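Local coordinates for response regulator aspartate phosphatase H (Bacillus subtilis, PDB 3Q15), which dephosphorylates the sporulation phosphotransferase Spo0F and also acts on the response regulator ComA, thereby controlling both sporulation and competence, at residues S10-K15 with Q40-M45; H244-A249 with F265-T270; F303-A308 with R317-L322. One frame throughout, in Å; residues are numbered along the deposited sequence.

Contact 1: S10-K15 with Q40-M45; sequences SRVGVK and QDIQQM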
loop_
_atom_site.group_PDB
_atom_site.type_symbol
_atom_site.label_atom_id
_atom_site.label_comp_id
_atom_site.label_asym_id
_atom_site.label_seq_id
_atom_site.Cartn_x
_atom_site.Cartn_y
_atom_site.Cartn_z
ATOM N N SER A 10 7.740 15.893 12.866
ATOM C CA SER A 10 8.234 14.522 12.807
ATOM C C SER A 10 9.669 14.455 13.323
ATOM O O SER A 10 10.066 13.483 13.971
ATOM C CB SER A 10 8.174 13.996 11.375
ATOM O OG SER A 10 9.078 14.704 10.551
ATOM N N ARG A 11 10.443 15.494 13.028
ATOM C CA ARG A 11 11.807 15.594 13.527
ATOM C C ARG A 11 11.791 15.672 15.047
ATOM O O ARG A 11 12.587 15.020 15.717
ATOM C CB ARG A 11 12.515 16.817 12.941
ATOM C CG ARG A 11 14.005 16.871 13.240
ATOM C CD ARG A 11 14.634 18.129 12.665
ATOM N NE ARG A 11 14.479 18.207 11.216
ATOM C CZ ARG A 11 14.714 19.301 10.496
ATOM N NH1 ARG A 11 15.111 20.419 11.092
ATOM N NH2 ARG A 11 14.547 19.280 9.180
ATOM N N VAL A 12 10.876 16.465 15.592
ATOM C CA VAL A 12 10.753 16.581 17.040
ATOM C C VAL A 12 10.216 15.282 17.636
ATOM O O VAL A 12 10.565 14.904 18.758
ATOM C CB VAL A 12 9.851 17.755 17.441
ATOM C CG1 VAL A 12 9.690 17.805 18.954
ATOM C CG2 VAL A 12 10.428 19.060 16.920
ATOM N N GLY A 13 9.376 14.596 16.870
ATOM C CA GLY A 13 8.826 13.323 17.296
ATOM C C GLY A 13 9.876 12.249 17.527
ATOM O O GLY A 13 9.811 11.517 18.515
ATOM N N VAL A 14 10.841 12.143 16.618
ATOM C CA VAL A 14 11.876 11.125 16.748
ATOM C C VAL A 14 12.854 11.433 17.882
ATOM O O VAL A 14 13.431 10.520 18.467
ATOM C CB VAL A 14 12.642 10.879 15.429
ATOM C CG1 VAL A 14 11.716 10.280 14.382
ATOM C CG2 VAL A 14 13.284 12.163 14.926
ATOM N N LYS A 15 13.036 12.712 18.196
ATOM C CA LYS A 15 13.863 13.089 19.338
ATOM C C LYS A 15 13.163 12.696 20.640
ATOM O O LYS A 15 13.812 12.277 21.601
ATOM C CB LYS A 15 14.185 14.585 19.328
ATOM C CG LYS A 15 14.991 15.041 20.535
ATOM C CD LYS A 15 15.437 16.489 20.407
ATOM C CE LYS A 15 16.412 16.667 19.250
ATOM N NZ LYS A 15 16.973 18.046 19.193
ATOM N N GLN A 40 12.968 23.072 23.569
ATOM C CA GLN A 40 13.482 24.163 22.758
ATOM C C GLN A 40 12.981 24.039 21.324
ATOM O O GLN A 40 12.514 25.014 20.734
ATOM C CB GLN A 40 15.012 24.187 22.788
ATOM C CG GLN A 40 15.600 24.537 24.147
ATOM C CD GLN A 40 15.262 25.953 24.580
ATOM O OE1 GLN A 40 14.943 26.806 23.750
ATOM N NE2 GLN A 40 15.329 26.210 25.883
ATOM N N ASP A 41 13.073 22.833 20.771
ATOM C CA ASP A 41 12.672 22.593 19.390
ATOM C C ASP A 41 11.206 22.947 19.152
ATOM O O ASP A 41 10.852 23.479 18.100
ATOM C CB ASP A 41 12.928 21.136 18.994
ATOM C CG ASP A 41 14.395 20.754 19.090
ATOM O OD1 ASP A 41 14.689 19.544 19.197
ATOM O OD2 ASP A 41 15.251 21.663 19.062
ATOM N N ILE A 42 10.361 22.649 20.134
ATOM C CA ILE A 42 8.930 22.927 20.025
ATOM C C ILE A 42 8.638 24.419 19.845
ATOM O O ILE A 42 7.685 24.799 19.162
ATOM C CB ILE A 42 8.154 22.375 21.237
ATOM C CG1 ILE A 42 8.172 20.845 21.214
ATOM C CG2 ILE A 42 6.729 22.888 21.236
ATOM C CD1 ILE A 42 7.389 20.206 22.328
ATOM N N GLN A 43 9.473 25.261 20.447
ATOM C CA GLN A 43 9.314 26.707 20.336
ATOM C C GLN A 43 9.539 27.186 18.903
ATOM O O GLN A 43 9.238 28.331 18.569
ATOM C CB GLN A 43 10.276 27.423 21.286
ATOM C CG GLN A 43 10.140 27.002 22.741
ATOM C CD GLN A 43 11.104 27.736 23.655
ATOM O OE1 GLN A 43 11.773 28.684 23.239
ATOM N NE2 GLN A 43 11.180 27.299 24.907
ATOM N N GLN A 44 10.074 26.302 18.064
ATOM C CA GLN A 44 10.333 26.620 16.662
ATOM C C GLN A 44 9.676 25.595 15.737
ATOM O O GLN A 44 9.954 25.558 14.538
ATOM C CB GLN A 44 11.841 26.668 16.397
ATOM C CG GLN A 44 12.576 27.778 17.136
ATOM C CD GLN A 44 12.308 29.151 16.548
ATOM O OE1 GLN A 44 11.819 30.049 17.235
ATOM N NE2 GLN A 44 12.634 29.323 15.272
ATOM N N MET A 45 8.802 24.767 16.300
ATOM C CA MET A 45 8.179 23.681 15.548
ATOM C C MET A 45 6.924 24.131 14.810
ATOM O O MET A 45 6.181 24.986 15.291
ATOM C CB MET A 45 7.832 22.521 16.483
ATOM C CG MET A 45 7.235 21.306 15.782
ATOM S SD MET A 45 6.682 20.035 16.936
ATOM C CE MET A 45 5.296 20.861 17.717
#
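Lys15 reaches across to Asp41 and joins it in a salt bridge, while Val12, one turn earlier on the same helix, packs against Asp41, Ile42 and Met45. The lysine chain starts from a CB directed at the 40-45 segment, with CG anti to the backbone N (chi1 177°). It runs extended as far as CD, which lies 3.4 Å from Asp41 OD1, and then bends at chi3 (-65°), the torsion that places CE, also near that oxygen. At the tip, Lys15 NZ stands 2.7 Å from Asp41 OD1 and meets its syn lone pair, on the side of OD2. The ammonium group has a second acid partner in Glu37, one turn before Asp41, so two carboxylates share one cation and probably both favour the charged form of the lysine.

Both segments belong to the small N-terminal three-helix bundle of the Rap protein: residues 10-15 lie on helix 9-24, residues 40-45 begin on helix 28-41, and helix 49-67 packs against this pair through Leu51 and Leu52. Val12 packs beside the ion pair. Its CG2 touches Asp41 CB at 3.9 Å, the two side chains running past one another in reverse sense, and the same methyl lies 3.9 Å from Met45 SD. The other branch, Val12 CG1, meets Ile42 CG1 at 4.1 Å, the two side chains set roughly perpendicular. Met45 also packs on an aromatic side chain of another protein's chain.

Contact 2: H244-A249 with F265-T270; sequences HFQKAA and FGLSWT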
loop_
_atom_site.group_PDB
_atom_site.type_symbol
_atom_site.label_atom_id
_atom_site.label_comp_id
_atom_site.label_asym_id
_atom_site.label_seq_id
_atom_site.Cartn_x
_atom_site.Cartn_y
_atom_site.Cartn_z
ATOM N N HIS A 244 -17.595 27.709 -12.839
ATOM C CA HIS A 244 -17.228 27.472 -11.453
ATOM C C HIS A 244 -16.000 28.272 -11.035
ATOM O O HIS A 244 -15.931 28.747 -9.904
ATOM C CB HIS A 244 -17.060 25.977 -11.178
ATOM C CG HIS A 244 -18.352 25.222 -11.179
ATOM N ND1 HIS A 244 -18.979 24.820 -12.338
ATOM C CD2 HIS A 244 -19.150 24.817 -10.160
ATOM C CE1 HIS A 244 -20.098 24.187 -12.035
ATOM N NE2 HIS A 244 -20.226 24.175 -10.719
ATOM N N PHE A 245 -15.042 28.436 -11.944
ATOM C CA PHE A 245 -13.888 29.281 -11.654
ATOM C C PHE A 245 -14.362 30.660 -11.206
ATOM O O PHE A 245 -13.893 31.194 -10.201
ATOM C CB PHE A 245 -12.954 29.405 -12.865
ATOM C CG PHE A 245 -11.981 28.266 -13.006
ATOM C CD1 PHE A 245 -11.114 27.939 -11.972
ATOM C CD2 PHE A 245 -11.922 27.531 -14.178
ATOM C CE1 PHE A 245 -10.214 26.891 -12.100
ATOM C CE2 PHE A 245 -11.027 26.482 -14.316
ATOM C CZ PHE A 245 -10.170 26.161 -13.275
ATOM N N GLN A 246 -15.308 31.225 -11.946
ATOM C CA GLN A 246 -15.819 32.554 -11.633
ATOM C C GLN A 246 -16.608 32.580 -10.325
ATOM O O GLN A 246 -16.597 33.581 -9.607
ATOM C CB GLN A 246 -16.637 33.105 -12.802
ATOM C CG GLN A 246 -15.795 33.289 -14.058
ATOM C CD GLN A 246 -16.572 33.851 -15.230
ATOM O OE1 GLN A 246 -17.804 33.827 -15.246
ATOM N NE2 GLN A 246 -15.852 34.363 -16.223
ATOM N N LYS A 247 -17.277 31.477 -10.009
ATOM C CA LYS A 247 -17.936 31.351 -8.715
ATOM C C LYS A 247 -16.903 31.349 -7.591
ATOM O O LYS A 247 -17.075 32.028 -6.579
ATOM C CB LYS A 247 -18.787 30.080 -8.654
ATOM C CG LYS A 247 -20.060 30.144 -9.478
ATOM C CD LYS A 247 -20.898 28.891 -9.299
ATOM C CE LYS A 247 -22.237 29.022 -10.003
ATOM N NZ LYS A 247 -23.015 30.180 -9.480
ATOM N N ALA A 248 -15.831 30.585 -7.774
ATOM C CA ALA A 248 -14.742 30.550 -6.804
ATOM C C ALA A 248 -14.071 31.915 -6.706
ATOM O O ALA A 248 -13.700 32.359 -5.622
ATOM C CB ALA A 248 -13.727 29.485 -7.182
ATOM N N ALA A 249 -13.919 32.579 -7.848
ATOM C CA ALA A 249 -13.328 33.910 -7.885
ATOM C C ALA A 249 -14.134 34.892 -7.040
ATOM O O ALA A 249 -13.571 35.638 -6.238
ATOM C CB ALA A 249 -13.221 34.407 -9.322
ATOM N N PHE A 265 -5.338 31.434 -11.985
ATOM C CA PHE A 265 -4.494 30.653 -12.883
ATOM C C PHE A 265 -5.298 29.563 -13.589
ATOM O O PHE A 265 -5.100 29.307 -14.776
ATOM C CB PHE A 265 -3.301 30.035 -12.149
ATOM C CG PHE A 265 -2.531 29.053 -12.987
ATOM C CD1 PHE A 265 -1.612 29.495 -13.922
ATOM C CD2 PHE A 265 -2.738 27.689 -12.853
ATOM C CE1 PHE A 265 -0.910 28.602 -14.706
ATOM C CE2 PHE A 265 -2.032 26.786 -13.634
ATOM C CZ PHE A 265 -1.118 27.247 -14.562
ATOM N N GLY A 266 -6.198 28.919 -12.853
ATOM C CA GLY A 266 -7.078 27.924 -13.437
ATOM C C GLY A 266 -7.965 28.559 -14.486
ATOM O O GLY A 266 -8.093 28.058 -15.603
ATOM N N LEU A 267 -8.575 29.680 -14.121
ATOM C CA LEU A 267 -9.426 30.420 -15.036
ATOM C C LEU A 267 -8.659 30.798 -16.302
ATOM O O LEU A 267 -9.138 30.584 -17.414
ATOM C CB LEU A 267 -9.982 31.669 -14.349
ATOM C CG LEU A 267 -10.974 32.537 -15.127
ATOM C CD1 LEU A 267 -12.102 31.698 -15.711
ATOM C CD2 LEU A 267 -11.532 33.637 -14.238
ATOM N N SER A 268 -7.462 31.350 -16.127
ATOM C CA SER A 268 -6.644 31.790 -17.257
ATOM C C SER A 268 -6.245 30.631 -18.169
ATOM O O SER A 268 -6.431 30.693 -19.384
ATOM C CB SER A 268 -5.395 32.525 -16.765
ATOM O OG SER A 268 -5.744 33.723 -16.090
ATOM N N TRP A 269 -5.696 29.577 -17.578
ATOM C CA TRP A 269 -5.276 28.411 -18.342
ATOM C C TRP A 269 -6.450 27.856 -19.140
ATOM O O TRP A 269 -6.324 27.568 -20.328
ATOM C CB TRP A 269 -4.730 27.334 -17.405
ATOM C CG TRP A 269 -4.056 26.199 -18.111
ATOM C CD1 TRP A 269 -3.382 26.256 -19.298
ATOM C CD2 TRP A 269 -3.991 24.835 -17.679
ATOM N NE1 TRP A 269 -2.897 25.012 -19.626
ATOM C CE2 TRP A 269 -3.259 24.122 -18.651
ATOM C CE3 TRP A 269 -4.480 24.147 -16.563
ATOM C CZ2 TRP A 269 -3.005 22.755 -18.541
ATOM C CZ3 TRP A 269 -4.227 22.788 -16.455
ATOM C CH2 TRP A 269 -3.496 22.108 -17.440
ATOM N N THR A 270 -7.594 27.712 -18.480
ATOM C CA THR A 270 -8.790 27.178 -19.124
ATOM C C THR A 270 -9.232 28.050 -20.290
ATOM O O THR A 270 -9.627 27.546 -21.338
ATOM C CB THR A 270 -9.957 27.045 -18.130
ATOM O OG1 THR A 270 -9.570 26.179 -17.057
ATOM C CG2 THR A 270 -11.179 26.465 -18.816
#
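Phe245 lays its ring over the backbone of the neighbouring helix at Gly266 and Leu267. This aromatic-to-backbone packing dominates: Leu267 N sits 3.6 Å above the ring centre, and Gly266 C lies over the same face, displaced toward the rim, 3.5 Å from Phe245 CZ. A side chain at Gly266 would run into Phe245 CE1, so the glycine lets the ring come this close. Apolar packing is supplied by Leu267, whose CD1 meets Phe245 CB at 3.8 Å, and more loosely by its CD2 against Gln246 CG.

The hydrogen bond of this contact lies within helix 260-273. Thr270 OG1 donates to Gly266 O at 2.8 Å, from above the carbonyl plane, while Thr270 N bonds the same oxygen from the opposite face; the hydroxyl oxygen also lies obliquely 3.1 Å from Phe245 CE2. An alanine in place of Phe245 would probably leave a gap over Gly266 and strip Thr270 OG1 of its aromatic neighbour.

The two segments run antiparallel, their directions 155° apart, joining predicted TPR repeats 4 and 5. With the hydroxyl bonded within its own helix and backbone atoms meeting the ring face, the contact rests mainly on van der Waals packing, and its closeness depends on a flat ring facing bare backbone.

Contact 3: F303-A308 with R317-L322; sequences FLFLQA and RKIHDL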
loop_
_atom_site.group_PDB
_atom_site.type_symbol
_atom_site.label_atom_id
_atom_site.label_comp_id
_atom_site.label_asym_id
_atom_site.label_seq_id
_atom_site.Cartn_x
_atom_site.Cartn_y
_atom_site.Cartn_z
ATOM N N PHE A 303 2.045 31.768 -14.303
ATOM C CA PHE A 303 1.413 32.891 -14.982
ATOM C C PHE A 303 2.285 33.357 -16.131
ATOM O O PHE A 303 1.800 33.571 -17.240
ATOM C CB PHE A 303 1.155 34.052 -14.025
ATOM C CG PHE A 303 -0.152 33.954 -13.291
ATOM C CD1 PHE A 303 -1.356 33.984 -13.982
ATOM C CD2 PHE A 303 -0.182 33.852 -11.911
ATOM C CE1 PHE A 303 -2.566 33.901 -13.307
ATOM C CE2 PHE A 303 -1.388 33.770 -11.230
ATOM C CZ PHE A 303 -2.583 33.793 -11.929
ATOM N N LEU A 304 3.578 33.512 -15.863
ATOM C CA LEU A 304 4.506 33.981 -16.882
ATOM C C LEU A 304 4.580 33.008 -18.058
ATOM O O LEU A 304 4.752 33.423 -19.205
ATOM C CB LEU A 304 5.893 34.215 -16.283
ATOM C CG LEU A 304 5.978 35.391 -15.307
ATOM C CD1 LEU A 304 7.346 35.451 -14.642
ATOM C CD2 LEU A 304 5.659 36.701 -16.022
ATOM N N PHE A 305 4.444 31.716 -17.774
ATOM C CA PHE A 305 4.469 30.720 -18.837
ATOM C C PHE A 305 3.240 30.825 -19.739
ATOM O O PHE A 305 3.335 30.660 -20.957
ATOM C CB PHE A 305 4.585 29.302 -18.283
ATOM C CG PHE A 305 4.646 28.253 -19.353
ATOM C CD1 PHE A 305 5.854 27.925 -19.950
ATOM C CD2 PHE A 305 3.494 27.616 -19.785
ATOM C CE1 PHE A 305 5.917 26.970 -20.949
ATOM C CE2 PHE A 305 3.552 26.658 -20.783
ATOM C CZ PHE A 305 4.766 26.337 -21.366
ATOM N N LEU A 306 2.089 31.089 -19.132
ATOM C CA LEU A 306 0.857 31.274 -19.885
ATOM C C LEU A 306 0.996 32.424 -20.865
ATOM O O LEU A 306 0.639 32.299 -22.037
ATOM C CB LEU A 306 -0.322 31.542 -18.947
ATOM C CG LEU A 306 -0.896 30.342 -18.210
ATOM C CD1 LEU A 306 -2.175 30.739 -17.491
ATOM C CD2 LEU A 306 -1.158 29.215 -19.190
ATOM N N GLN A 307 1.505 33.551 -20.376
ATOM C CA GLN A 307 1.705 34.717 -21.224
ATOM C C GLN A 307 2.596 34.368 -22.401
ATOM O O GLN A 307 2.315 34.743 -23.537
ATOM C CB GLN A 307 2.348 35.857 -20.436
ATOM C CG GLN A 307 1.422 36.571 -19.478
ATOM C CD GLN A 307 2.065 37.806 -18.883
ATOM O OE1 GLN A 307 3.289 37.933 -18.867
ATOM N NE2 GLN A 307 1.244 38.729 -18.398
ATOM N N ALA A 308 3.675 33.645 -22.117
ATOM C CA ALA A 308 4.715 33.397 -23.108
ATOM C C ALA A 308 4.277 32.440 -24.210
ATOM O O ALA A 308 4.605 32.641 -25.382
ATOM C CB ALA A 308 5.980 32.884 -22.431
ATOM N N ARG A 317 12.147 32.381 -25.679
ATOM C CA ARG A 317 13.221 32.642 -24.727
ATOM C C ARG A 317 12.704 32.616 -23.289
ATOM O O ARG A 317 13.311 31.996 -22.414
ATOM C CB ARG A 317 13.916 33.975 -25.024
ATOM C CG ARG A 317 15.060 34.302 -24.069
ATOM C CD ARG A 317 15.792 35.572 -24.478
ATOM N NE ARG A 317 16.524 35.403 -25.731
ATOM C CZ ARG A 317 17.797 35.024 -25.808
ATOM N NH1 ARG A 317 18.483 34.776 -24.700
ATOM N NH2 ARG A 317 18.384 34.894 -26.990
ATOM N N LYS A 318 11.585 33.289 -23.046
ATOM C CA LYS A 318 10.971 33.264 -21.725
ATOM C C LYS A 318 10.667 31.826 -21.320
ATOM O O LYS A 318 10.917 31.425 -20.185
ATOM C CB LYS A 318 9.688 34.095 -21.696
ATOM C CG LYS A 318 9.118 34.304 -20.296
ATOM C CD LYS A 318 9.963 35.283 -19.487
ATOM C CE LYS A 318 9.327 35.586 -18.134
ATOM N NZ LYS A 318 10.053 36.666 -17.401
ATOM N N ILE A 319 10.131 31.055 -22.261
ATOM C CA ILE A 319 9.772 29.665 -22.007
ATOM C C ILE A 319 10.981 28.848 -21.569
ATOM O O ILE A 319 10.909 28.080 -20.609
ATOM C CB ILE A 319 9.136 29.012 -23.249
ATOM C CG1 ILE A 319 7.724 29.554 -23.464
ATOM C CG2 ILE A 319 9.109 27.497 -23.100
ATOM C CD1 ILE A 319 6.965 28.858 -24.568
ATOM N N HIS A 320 12.088 29.028 -22.281
ATOM C CA HIS A 320 13.330 28.333 -21.980
ATOM C C HIS A 320 13.873 28.703 -20.605
ATOM O O HIS A 320 14.368 27.846 -19.880
ATOM C CB HIS A 320 14.375 28.631 -23.055
ATOM C CG HIS A 320 15.749 28.151 -22.707
ATOM N ND1 HIS A 320 16.688 28.960 -22.099
ATOM C CD2 HIS A 320 16.343 26.948 -22.877
ATOM C CE1 HIS A 320 17.800 28.274 -21.912
ATOM N NE2 HIS A 320 17.620 27.050 -22.374
ATOM N N ASP A 321 13.784 29.981 -20.252
ATOM C CA ASP A 321 14.265 30.442 -18.954
ATOM C C ASP A 321 13.427 29.863 -17.814
ATOM O O ASP A 321 13.963 29.482 -16.772
ATOM C CB ASP A 321 14.266 31.970 -18.880
ATOM C CG ASP A 321 15.234 32.601 -19.864
ATOM O OD1 ASP A 321 14.889 33.657 -20.433
ATOM O OD2 ASP A 321 16.339 32.047 -20.068
ATOM N N LEU A 322 12.114 29.797 -18.018
ATOM C CA LEU A 322 11.210 29.259 -17.006
ATOM C C LEU A 322 11.418 27.762 -16.811
ATOM O O LEU A 322 11.518 27.285 -15.680
ATOM C CB LEU A 322 9.751 29.553 -17.365
ATOM C CG LEU A 322 9.348 31.029 -17.296
ATOM C CD1 LEU A 322 8.049 31.283 -18.052
ATOM C CD2 LEU A 322 9.248 31.488 -15.847
#
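Leu322 directs CD1 into the backbone of the opposite helix, between Leu304 and Phe305. The CD1 methyl comes 3.6 Å from Phe305 N and 3.9 Å from Leu304 C, while the CB atoms of both residues also touch it, each at 4.0 Å. Against the Phe305 ring this methyl lies at the edge, near the ring plane.

Phe305 and Ile319 are set at a slant to each other. The ring extends from a CG anti to the backbone N, and its CE1 atom approaches Ile319 CG2 to 3.9 Å, with CG1 of the isoleucine almost as near. Beyond this pair, helix 332-348 packs on the ring through Cys338, Ser341 and Ala342.

These contacts hold together an antiparallel helical hairpin, helices 299-310 and 316-328, whose segments cross at 152° with their axes 9.2 Å apart; such helix pairs are the building style of the superhelical, TPR-containing C-terminal domain. Near the turn of the hairpin, where Asp315 bonds the backbone N of Lys318, the small Ala308 permits a close approach: its CB rests on Ile319 CG1 at 3.9 Å and also touches Lys318 CB, the methyl sitting against the first carbon of the lysine chain and the longer branch of the isoleucine.

Lys318 then turns along the outer side of the interface. A bend at chi2 (73°) sets its CD, and farther out the CE methylene lies 4.0 Å from Leu304 CD1, the two side chains meeting obliquely. Lys318 NZ lies about as near the same methyl, at the partly exposed margin of the contact.

How the contacts relate
From the N terminus, contact 1 closes first, bringing the start of helix 9-24 to the end of helix 28-41 within the N-terminal bundle. Contact 2 follows far along the chain, closing the short turn between helices 238-255 and 260-273, and contact 3 closes the third turn after it, between helices 299-310 and 316-328. The three are in series: none nests in or crosses another. Contact 1 stands apart, its centre about 39 Å from that of contact 2, on the opposite side of the chain's centre. Contacts 2 and 3 touch directly, Phe265, Ser268 and Trp269 packing on Phe303 and Leu306, so helices 260-273 and 299-310 link them into one continuous stack.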